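Local coordinates for protein polyprenyl synthetase (Nonlabens dokdonensis, PDB 6KD7) that probably joins isoprenoid diphosphates into longer prenyl chains with the help of magnesium, as a geranylgeranyl pyrophosphate synthase of the FPP/GGPP synthase family, at residues T249-W254 and V276-S281; A64-E69 and Y115-D120; Y195-N200 and K300-L305. All coordinates share one frame; numbering follows the deposited sequence.

Contact 1: residues T249-W254 and V276-S281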
loop_
_atom_site.group_PDB
_atom_site.type_symbol
_atom_site.label_atom_id
_atom_site.label_comp_id
_atom_site.label_asym_id
_atom_site.label_seq_id
_atom_site.Cartn_x
_atom_site.Cartn_y
_atom_site.Cartn_z
ATOM N N THR A 249 6.835 21.247 -30.344
ATOM C CA THR A 249 7.470 21.394 -29.012
ATOM C C THR A 249 6.392 21.440 -27.931
ATOM O O THR A 249 6.518 20.684 -26.966
ATOM C CB THR A 249 8.389 22.610 -28.917
ATOM O OG1 THR A 249 9.589 22.223 -29.573
ATOM C CG2 THR A 249 8.754 22.968 -27.495
ATOM N N GLU A 250 5.335 22.259 -28.061
ATOM C CA GLU A 250 4.312 22.353 -26.973
ATOM C C GLU A 250 3.363 21.137 -27.011
ATOM O O GLU A 250 2.713 20.887 -25.964
ATOM C CB GLU A 250 3.530 23.683 -26.931
ATOM C CG GLU A 250 2.857 23.935 -25.564
ATOM C CD GLU A 250 1.926 25.134 -25.479
ATOM O OE1 GLU A 250 0.765 24.992 -24.968
ATOM O OE2 GLU A 250 2.355 26.202 -25.961
ATOM N N LEU A 251 3.265 20.393 -28.124
ATOM C CA LEU A 251 2.561 19.077 -28.093
ATOM C C LEU A 251 3.396 18.071 -27.302
ATOM O O LEU A 251 2.844 17.427 -26.437
ATOM C CB LEU A 251 2.269 18.542 -29.494
ATOM C CG LEU A 251 0.894 18.903 -30.028
ATOM C CD1 LEU A 251 0.782 18.483 -31.476
ATOM C CD2 LEU A 251 -0.202 18.280 -29.191
ATOM N N LYS A 252 4.685 17.989 -27.573
ATOM C CA LYS A 252 5.566 17.058 -26.833
ATOM C C LYS A 252 5.553 17.406 -25.341
ATOM O O LYS A 252 5.614 16.464 -24.535
ATOM C CB LYS A 252 6.957 17.048 -27.436
ATOM C CG LYS A 252 6.983 16.512 -28.856
ATOM C CD LYS A 252 8.357 16.430 -29.442
ATOM C CE LYS A 252 8.313 16.283 -30.943
ATOM N NZ LYS A 252 9.652 15.915 -31.453
ATOM N N GLU A 253 5.357 18.673 -24.983
ATOM C CA GLU A 253 5.403 19.082 -23.557
ATOM C C GLU A 253 4.089 18.668 -22.926
ATOM O O GLU A 253 4.126 18.103 -21.813
ATOM C CB GLU A 253 5.771 20.561 -23.407
ATOM C CG GLU A 253 7.288 20.788 -23.445
ATOM C CD GLU A 253 7.709 22.226 -23.724
ATOM O OE1 GLU A 253 8.939 22.478 -23.857
ATOM O OE2 GLU A 253 6.802 23.097 -23.815
ATOM N N TRP A 254 2.965 18.832 -23.621
ATOM C CA TRP A 254 1.687 18.321 -23.066
ATOM C C TRP A 254 1.793 16.809 -22.870
ATOM O O TRP A 254 1.287 16.306 -21.883
ATOM C CB TRP A 254 0.529 18.687 -23.992
ATOM C CG TRP A 254 0.035 20.082 -23.778
ATOM C CD1 TRP A 254 0.201 21.144 -24.612
ATOM C CD2 TRP A 254 -0.674 20.582 -22.624
ATOM N NE1 TRP A 254 -0.394 22.258 -24.080
ATOM C CE2 TRP A 254 -0.925 21.949 -22.858
ATOM C CE3 TRP A 254 -1.099 20.020 -21.412
ATOM C CZ2 TRP A 254 -1.614 22.749 -21.947
ATOM C CZ3 TRP A 254 -1.781 20.810 -20.506
ATOM C CH2 TRP A 254 -2.030 22.160 -20.773
ATOM N N VAL A 276 -7.103 21.381 -29.815
ATOM C CA VAL A 276 -6.912 22.594 -30.662
ATOM C C VAL A 276 -5.613 22.455 -31.446
ATOM O O VAL A 276 -5.626 22.806 -32.649
ATOM C CB VAL A 276 -6.973 23.892 -29.835
ATOM C CG1 VAL A 276 -6.575 25.089 -30.687
ATOM C CG2 VAL A 276 -8.355 24.073 -29.202
ATOM N N PHE A 277 -4.536 21.968 -30.838
ATOM C CA PHE A 277 -3.258 21.763 -31.578
ATOM C C PHE A 277 -3.446 20.742 -32.709
ATOM O O PHE A 277 -2.854 20.876 -33.784
ATOM C CB PHE A 277 -2.128 21.297 -30.658
ATOM C CG PHE A 277 -1.495 22.414 -29.871
ATOM C CD1 PHE A 277 -0.962 23.519 -30.522
ATOM C CD2 PHE A 277 -1.458 22.379 -28.485
ATOM C CE1 PHE A 277 -0.404 24.557 -29.794
ATOM C CE2 PHE A 277 -0.890 23.418 -27.761
ATOM C CZ PHE A 277 -0.362 24.497 -28.417
ATOM N N PHE A 278 -4.243 19.713 -32.464
ATOM C CA PHE A 278 -4.518 18.670 -33.483
ATOM C C PHE A 278 -5.130 19.354 -34.723
ATOM O O PHE A 278 -4.582 19.095 -35.797
ATOM C CB PHE A 278 -5.388 17.547 -32.912
ATOM C CG PHE A 278 -4.690 16.577 -31.989
ATOM C CD1 PHE A 278 -3.313 16.482 -31.940
ATOM C CD2 PHE A 278 -5.438 15.689 -31.231
ATOM C CE1 PHE A 278 -2.698 15.557 -31.112
ATOM C CE2 PHE A 278 -4.829 14.748 -30.424
ATOM C CZ PHE A 278 -3.455 14.688 -30.364
ATOM N N GLU A 279 -6.156 20.211 -34.556
ATOM C CA GLU A 279 -6.810 20.970 -35.669
ATOM C C GLU A 279 -5.750 21.873 -36.296
ATOM O O GLU A 279 -5.338 21.606 -37.460
ATOM C CB GLU A 279 -8.037 21.774 -35.229
ATOM C CG GLU A 279 -8.741 21.149 -34.056
ATOM C CD GLU A 279 -10.133 21.633 -33.712
ATOM O OE1 GLU A 279 -11.028 21.425 -34.538
ATOM O OE2 GLU A 279 -10.326 22.152 -32.578
ATOM N N GLN A 280 -5.237 22.835 -35.530
ATOM C CA GLN A 280 -4.388 23.913 -36.088
ATOM C C GLN A 280 -3.147 23.308 -36.738
ATOM O O GLN A 280 -2.705 23.867 -37.705
ATOM C CB GLN A 280 -4.019 24.951 -35.028
ATOM C CG GLN A 280 -5.216 25.743 -34.514
ATOM C CD GLN A 280 -4.801 26.758 -33.471
ATOM O OE1 GLN A 280 -3.675 26.738 -32.970
ATOM N NE2 GLN A 280 -5.716 27.653 -33.132
ATOM N N SER A 281 -2.600 22.194 -36.271
ATOM C CA SER A 281 -1.350 21.645 -36.852
ATOM C C SER A 281 -1.590 21.066 -38.249
ATOM O O SER A 281 -0.600 20.870 -38.955
ATOM C CB SER A 281 -0.760 20.581 -35.968
ATOM O OG SER A 281 -1.669 19.508 -35.809
#
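F277 reaches out from 276-281 to meet E250, L251 and W254, which sit on one side of the antiparallel neighbour 249-254; the short helical axes cross at -156° and come within 11.2 Å. Its chi1 of -80° sets CG anti to the carbonyl carbon, beside the backbone N, from where the ring extends to E250 and W254, its far rim, CE2 and CZ, meeting polar groups. At CB, F277 and L251 slide past each other in opposite directions, with L251 CD2 3.9 Å from F277 CB. The same CD2 lies 4.2 Å from F278 CE1, so one methyl touches both phenylalanines. E250 is described in one of its two deposited conformers, with CG anti to the backbone N and the chain extended beyond. There the E250 and F277 side chains cross at about a right angle, and OE1 lies in the ring plane, 3.6 Å from F277 CE2. The carboxylate and ring planes are 79° apart. W254 also approaches crosswise, NE1 standing 3.9 Å from F277 CE2 at the ring edge. In that E250 conformer W254 NE1 donates to E250 OE1 at 3.1 Å; the oxygen offers its anti lone pair and lies somewhat out of the indole plane. W254 also meets F221 of the second subunit edge-to-face, and F278 packs on L237 and S241 of helix 236-241. An alanine at W254 would probably leave E250 OE1, so placed, without its indole donor, open a gap beside F277 CE2 and deprive F221 of the second subunit of its edge-to-face partner. No hydrogen bond joins the segments: apolar and ring-edge packing holds them together, and in that conformer the carboxylate oxygen is consistent with weak attraction to positively polarised hydrogens at the F277 edge.

Contact 2: residues A64-E69 and Y115-D120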
loop_
_atom_site.group_PDB
_atom_site.type_symbol
_atom_site.label_atom_id
_atom_site.label_comp_id
_atom_site.label_asym_id
_atom_site.label_seq_id
_atom_site.Cartn_x
_atom_site.Cartn_y
_atom_site.Cartn_z
ATOM N N ALA A 64 -17.040 -21.251 -37.457
ATOM C CA ALA A 64 -15.854 -20.414 -37.679
ATOM C C ALA A 64 -16.119 -18.958 -37.262
ATOM O O ALA A 64 -15.175 -18.290 -36.762
ATOM C CB ALA A 64 -15.432 -20.449 -39.107
ATOM N N ALA A 65 -17.296 -18.433 -37.577
ATOM C CA ALA A 65 -17.741 -17.081 -37.170
ATOM C C ALA A 65 -17.713 -16.989 -35.632
ATOM O O ALA A 65 -17.175 -16.034 -35.097
ATOM C CB ALA A 65 -19.145 -16.818 -37.682
ATOM N N ILE A 66 -18.257 -17.980 -34.963
ATOM C CA ILE A 66 -18.264 -18.025 -33.491
ATOM C C ILE A 66 -16.818 -18.123 -32.978
ATOM O O ILE A 66 -16.518 -17.410 -31.999
ATOM C CB ILE A 66 -19.142 -19.165 -33.015
ATOM C CG1 ILE A 66 -20.590 -18.883 -33.420
ATOM C CG2 ILE A 66 -18.987 -19.366 -31.504
ATOM C CD1 ILE A 66 -21.546 -20.022 -33.090
ATOM N N ALA A 67 -15.921 -18.869 -33.641
ATOM C CA ALA A 67 -14.497 -18.934 -33.230
ATOM C C ALA A 67 -13.922 -17.512 -33.226
ATOM O O ALA A 67 -13.152 -17.140 -32.321
ATOM C CB ALA A 67 -13.665 -19.802 -34.152
ATOM N N VAL A 68 -14.183 -16.789 -34.293
ATOM C CA VAL A 68 -13.667 -15.420 -34.454
ATOM C C VAL A 68 -14.106 -14.567 -33.246
ATOM O O VAL A 68 -13.271 -13.857 -32.703
ATOM C CB VAL A 68 -14.117 -14.846 -35.794
ATOM C CG1 VAL A 68 -14.060 -13.338 -35.826
ATOM C CG2 VAL A 68 -13.266 -15.414 -36.893
ATOM N N GLU A 69 -15.372 -14.618 -32.875
ATOM C CA GLU A 69 -15.932 -13.796 -31.791
ATOM C C GLU A 69 -15.334 -14.285 -30.467
ATOM O O GLU A 69 -15.069 -13.438 -29.602
ATOM C CB GLU A 69 -17.460 -13.878 -31.781
ATOM C CG GLU A 69 -18.151 -13.099 -30.647
ATOM C CD GLU A 69 -18.110 -11.586 -30.833
ATOM O OE1 GLU A 69 -17.471 -11.086 -31.787
ATOM O OE2 GLU A 69 -18.724 -10.919 -30.013
ATOM N N TYR A 115 -10.407 -22.579 -30.896
ATOM C CA TYR A 115 -9.754 -23.599 -31.756
ATOM C C TYR A 115 -10.720 -24.770 -31.935
ATOM O O TYR A 115 -10.821 -25.269 -33.028
ATOM C CB TYR A 115 -8.428 -24.070 -31.170
ATOM C CG TYR A 115 -7.261 -23.187 -31.486
ATOM C CD1 TYR A 115 -6.626 -23.300 -32.703
ATOM C CD2 TYR A 115 -6.717 -22.319 -30.552
ATOM C CE1 TYR A 115 -5.544 -22.513 -33.039
ATOM C CE2 TYR A 115 -5.609 -21.544 -30.862
ATOM C CZ TYR A 115 -5.007 -21.657 -32.105
ATOM O OH TYR A 115 -3.925 -20.947 -32.499
ATOM N N ARG A 116 -11.389 -25.174 -30.872
ATOM C CA ARG A 116 -12.274 -26.360 -30.916
ATOM C C ARG A 116 -13.467 -26.161 -31.856
ATOM O O ARG A 116 -14.021 -27.155 -32.280
ATOM C CB ARG A 116 -12.699 -26.739 -29.504
ATOM C CG ARG A 116 -11.522 -26.868 -28.557
ATOM C CD ARG A 116 -11.644 -28.111 -27.731
ATOM N NE ARG A 116 -12.847 -28.190 -26.934
ATOM C CZ ARG A 116 -13.354 -29.337 -26.528
ATOM N NH1 ARG A 116 -14.439 -29.360 -25.785
ATOM N NH2 ARG A 116 -12.773 -30.462 -26.877
ATOM N N LEU A 117 -13.863 -24.921 -32.104
ATOM C CA LEU A 117 -15.042 -24.632 -32.942
ATOM C C LEU A 117 -14.719 -24.934 -34.421
ATOM O O LEU A 117 -15.657 -24.927 -35.222
ATOM C CB LEU A 117 -15.495 -23.178 -32.685
ATOM C CG LEU A 117 -16.357 -23.009 -31.419
ATOM C CD1 LEU A 117 -16.250 -21.609 -30.856
ATOM C CD2 LEU A 117 -17.823 -23.338 -31.668
ATOM N N PHE A 118 -13.455 -25.162 -34.789
ATOM C CA PHE A 118 -13.073 -25.562 -36.158
ATOM C C PHE A 118 -13.330 -27.070 -36.375
ATOM O O PHE A 118 -13.294 -27.494 -37.506
ATOM C CB PHE A 118 -11.624 -25.208 -36.452
ATOM C CG PHE A 118 -11.349 -23.746 -36.393
ATOM C CD1 PHE A 118 -12.249 -22.836 -36.898
ATOM C CD2 PHE A 118 -10.178 -23.257 -35.852
ATOM C CE1 PHE A 118 -12.004 -21.474 -36.848
ATOM C CE2 PHE A 118 -9.952 -21.890 -35.771
ATOM C CZ PHE A 118 -10.864 -20.997 -36.272
ATOM N N GLU A 119 -13.571 -27.862 -35.344
ATOM C CA GLU A 119 -13.435 -29.348 -35.440
ATOM C C GLU A 119 -14.494 -29.987 -36.349
ATOM O O GLU A 119 -14.170 -31.068 -36.850
ATOM C CB GLU A 119 -13.448 -30.024 -34.066
ATOM C CG GLU A 119 -12.131 -29.798 -33.351
ATOM C CD GLU A 119 -12.052 -30.140 -31.878
ATOM O OE1 GLU A 119 -12.959 -30.818 -31.406
ATOM O OE2 GLU A 119 -10.981 -29.863 -31.266
ATOM N N ASP A 120 -15.679 -29.391 -36.551
ATOM C CA ASP A 120 -16.708 -29.954 -37.472
ATOM C C ASP A 120 -16.339 -29.738 -38.943
ATOM O O ASP A 120 -16.969 -30.361 -39.736
ATOM C CB ASP A 120 -18.112 -29.404 -37.252
ATOM C CG ASP A 120 -18.674 -29.872 -35.944
ATOM O OD1 ASP A 120 -18.084 -30.795 -35.363
ATOM O OD2 ASP A 120 -19.658 -29.299 -35.511
#
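A64 O accepts the shortest hydrogen bond within either segment, from V68 N at 3.1 Å, in the helix that carries A64 and A67, both of which meet F118. The edge of the F118 ring comes up to A64, with CE1 4.1 Å from A64 CA. The same ring leans on A67, whose CB is 3.6 Å from F118 CE1 and only slightly farther from CZ. Small residues at these two positions let the aromatic ring lie close to the helix backbone. L117 also meets A67: its CB is 4.1 Å from A67 CB, and its CD1 comes within 3.9 Å of A67 N. I66 meets L117 at about a right angle; I66 CG2, placed anti to the backbone N, touches L117 CD1 at 3.6 Å. L117 and F118 lie in a type I turn from R116 to E119, in which E119 N bonds to R116 O (3.2 Å). No hydrogen bond crosses between the segments, and the side chains that meet are all apolar. Around them, helix 158-183 brings M179 against both A64 and F118, while F11 and L15 of helix 4-18 pack on I66. F118 also meets F133 of helix 123-150 edge-to-face, and nearby the Y115 ring stacks on Y115 of the third subunit, so this region lies where two subunits join.

Contact 3: residues Y195-N200 and K300-L305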
loop_
_atom_site.group_PDB
_atom_site.type_symbol
_atom_site.label_atom_id
_atom_site.label_comp_id
_atom_site.label_asym_id
_atom_site.label_seq_id
_atom_site.Cartn_x
_atom_site.Cartn_y
_atom_site.Cartn_z
ATOM N N TYR A 195 -8.811 -11.032 -47.894
ATOM C CA TYR A 195 -7.948 -10.699 -46.737
ATOM C C TYR A 195 -7.488 -9.256 -46.854
ATOM O O TYR A 195 -7.665 -8.495 -45.902
ATOM C CB TYR A 195 -6.730 -11.611 -46.623
ATOM C CG TYR A 195 -5.830 -11.353 -45.440
ATOM C CD1 TYR A 195 -6.047 -11.976 -44.222
ATOM C CD2 TYR A 195 -4.723 -10.543 -45.560
ATOM C CE1 TYR A 195 -5.187 -11.796 -43.144
ATOM C CE2 TYR A 195 -3.864 -10.341 -44.492
ATOM C CZ TYR A 195 -4.119 -10.934 -43.265
ATOM O OH TYR A 195 -3.267 -10.736 -42.213
ATOM N N ASP A 196 -6.931 -8.904 -47.994
ATOM C CA ASP A 196 -6.394 -7.552 -48.272
ATOM C C ASP A 196 -7.476 -6.483 -48.085
ATOM O O ASP A 196 -7.151 -5.383 -47.583
ATOM C CB ASP A 196 -5.824 -7.481 -49.684
ATOM C CG ASP A 196 -4.538 -8.265 -49.870
ATOM O OD1 ASP A 196 -3.999 -8.805 -48.860
ATOM O OD2 ASP A 196 -4.061 -8.305 -51.025
ATOM N N TYR A 197 -8.684 -6.738 -48.577
ATOM C CA TYR A 197 -9.822 -5.834 -48.342
ATOM C C TYR A 197 -9.910 -5.600 -46.821
ATOM O O TYR A 197 -10.017 -4.435 -46.398
ATOM C CB TYR A 197 -11.119 -6.438 -48.899
ATOM C CG TYR A 197 -12.383 -5.886 -48.306
ATOM C CD1 TYR A 197 -12.692 -4.539 -48.380
ATOM C CD2 TYR A 197 -13.273 -6.718 -47.677
ATOM C CE1 TYR A 197 -13.876 -4.034 -47.853
ATOM C CE2 TYR A 197 -14.427 -6.223 -47.106
ATOM C CZ TYR A 197 -14.715 -4.873 -47.174
ATOM O OH TYR A 197 -15.849 -4.419 -46.580
ATOM N N GLY A 198 -10.000 -6.685 -46.056
ATOM C CA GLY A 198 -10.080 -6.659 -44.574
ATOM C C GLY A 198 -8.930 -5.828 -43.971
ATOM O O GLY A 198 -9.198 -5.012 -43.120
ATOM N N ILE A 199 -7.717 -5.945 -44.471
ATOM C CA ILE A 199 -6.595 -5.123 -43.970
ATOM C C ILE A 199 -6.931 -3.647 -44.178
ATOM O O ILE A 199 -6.806 -2.891 -43.219
ATOM C CB ILE A 199 -5.266 -5.542 -44.591
ATOM C CG1 ILE A 199 -4.878 -6.960 -44.174
ATOM C CG2 ILE A 199 -4.154 -4.560 -44.248
ATOM C CD1 ILE A 199 -4.687 -7.170 -42.684
ATOM N N ASN A 200 -7.335 -3.241 -45.371
ATOM C CA ASN A 200 -7.548 -1.799 -45.664
ATOM C C ASN A 200 -8.767 -1.348 -44.853
ATOM O O ASN A 200 -8.756 -0.274 -44.259
ATOM C CB ASN A 200 -7.700 -1.549 -47.168
ATOM C CG ASN A 200 -6.386 -1.603 -47.923
ATOM O OD1 ASN A 200 -6.237 -2.267 -48.979
ATOM N ND2 ASN A 200 -5.442 -0.847 -47.413
ATOM N N LYS A 300 -11.727 -0.172 -53.857
ATOM C CA LYS A 300 -11.023 -0.767 -55.025
ATOM C C LYS A 300 -10.810 -2.257 -54.812
ATOM O O LYS A 300 -11.002 -3.017 -55.800
ATOM C CB LYS A 300 -9.723 -0.042 -55.380
ATOM C CG LYS A 300 -10.016 1.364 -55.870
ATOM C CD LYS A 300 -8.862 2.183 -56.387
ATOM C CE LYS A 300 -9.238 3.659 -56.430
ATOM N NZ LYS A 300 -8.319 4.437 -57.297
ATOM N N ASN A 301 -10.453 -2.697 -53.606
ATOM C CA ASN A 301 -10.315 -4.153 -53.361
ATOM C C ASN A 301 -11.676 -4.808 -53.667
ATOM O O ASN A 301 -11.700 -5.940 -54.198
ATOM C CB ASN A 301 -9.902 -4.539 -51.926
ATOM C CG ASN A 301 -8.586 -3.962 -51.423
ATOM O OD1 ASN A 301 -7.592 -3.833 -52.128
ATOM N ND2 ASN A 301 -8.553 -3.635 -50.159
ATOM N N ILE A 302 -12.786 -4.189 -53.270
ATOM C CA ILE A 302 -14.124 -4.818 -53.459
ATOM C C ILE A 302 -14.371 -5.009 -54.970
ATOM O O ILE A 302 -14.826 -6.097 -55.350
ATOM C CB ILE A 302 -15.257 -4.040 -52.773
ATOM C CG1 ILE A 302 -15.086 -4.032 -51.254
ATOM C CG2 ILE A 302 -16.625 -4.616 -53.145
ATOM C CD1 ILE A 302 -15.977 -2.997 -50.543
ATOM N N GLU A 303 -14.012 -4.023 -55.783
ATOM C CA GLU A 303 -14.231 -4.032 -57.248
ATOM C C GLU A 303 -13.523 -5.264 -57.830
ATOM O O GLU A 303 -14.003 -5.756 -58.828
ATOM C CB GLU A 303 -13.706 -2.761 -57.919
ATOM C CG GLU A 303 -14.622 -1.556 -57.790
ATOM C CD GLU A 303 -13.963 -0.178 -57.972
ATOM O OE1 GLU A 303 -12.858 -0.093 -58.586
ATOM O OE2 GLU A 303 -14.544 0.826 -57.465
ATOM N N GLU A 304 -12.421 -5.718 -57.235
ATOM C CA GLU A 304 -11.629 -6.832 -57.822
ATOM C C GLU A 304 -11.995 -8.211 -57.274
ATOM O O GLU A 304 -11.415 -9.183 -57.740
ATOM C CB GLU A 304 -10.143 -6.550 -57.643
ATOM C CG GLU A 304 -9.706 -5.299 -58.369
ATOM C CD GLU A 304 -8.287 -4.876 -58.049
ATOM O OE1 GLU A 304 -7.558 -5.681 -57.437
ATOM O OE2 GLU A 304 -7.924 -3.744 -58.402
ATOM N N LEU A 305 -12.918 -8.289 -56.329
ATOM C CA LEU A 305 -13.286 -9.607 -55.767
ATOM C C LEU A 305 -14.091 -10.408 -56.792
ATOM O O LEU A 305 -14.804 -9.807 -57.592
ATOM C CB LEU A 305 -14.102 -9.373 -54.497
ATOM C CG LEU A 305 -13.316 -8.796 -53.324
ATOM C CD1 LEU A 305 -14.253 -8.408 -52.205
ATOM C CD2 LEU A 305 -12.282 -9.789 -52.834
#
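Y197 and N200 on helix 188-215 meet N301 and I302 near the end of helix 283-303, a helix-to-helix contact within the mainly helical isoprenoid synthase fold of the FPP/GGPP synthase family. One hydrogen bond crosses between the segments: N301 ND2 donates to N200 OD1 at 2.9 Å, nearly straight at 170°. The donor lies in the plane of the N200 carbonyl, on a lone pair, and the acceptor lies in the N301 amide plane. The two side chains cross at about a right angle, yet the in-plane bond is consistent with their amides lying nearly coplanar, 20° apart. Close packing accompanies the bond: N301 ND2 sits 3.1 Å from Y197 CA, and N301 CB rests 3.8 Å from Y197 CB, where the two backbones come nearest. The apolar part belongs to Y197 and I302. A chi1 of 159° puts Y197 CG anti to the backbone N, and the ring turns one face to I302, whose CG1 lies over it in a CH-pi contact, 4.0 Å from the ring centroid. I302 CD1 touches the same side chain at Y197 CE1, 3.6 Å away. Helix 309-322 closes over this pair, L315 packing on Y197 and T316 on I302. Its S319 touches I302 too, and the phenol end of the tyrosine is held there by a hydrogen bond between Y197 OH and S319 OG.

How the contacts relate
The three contacts are separate, and none touches the pyrophosphate. Contacts 1 and 2 lie on opposite sides of the chain's centre, their centres 45 Å apart; contact 3 is 35 Å from contact 1 and 24 Å from contact 2, centre to centre. The side chains of I66 in contact 2 and Y197 in contact 3 each lie about 14 Å from the pyrophosphate, and F278 in contact 1 is about 14 Å from a magnesium ion. Long helices connect them to the pocket: helix 58-82 runs from contact 2 to the pocket residues H72 and L76, while helix 188-215 runs from contact 3 past pocket residue F205 to F215, which packs on F278.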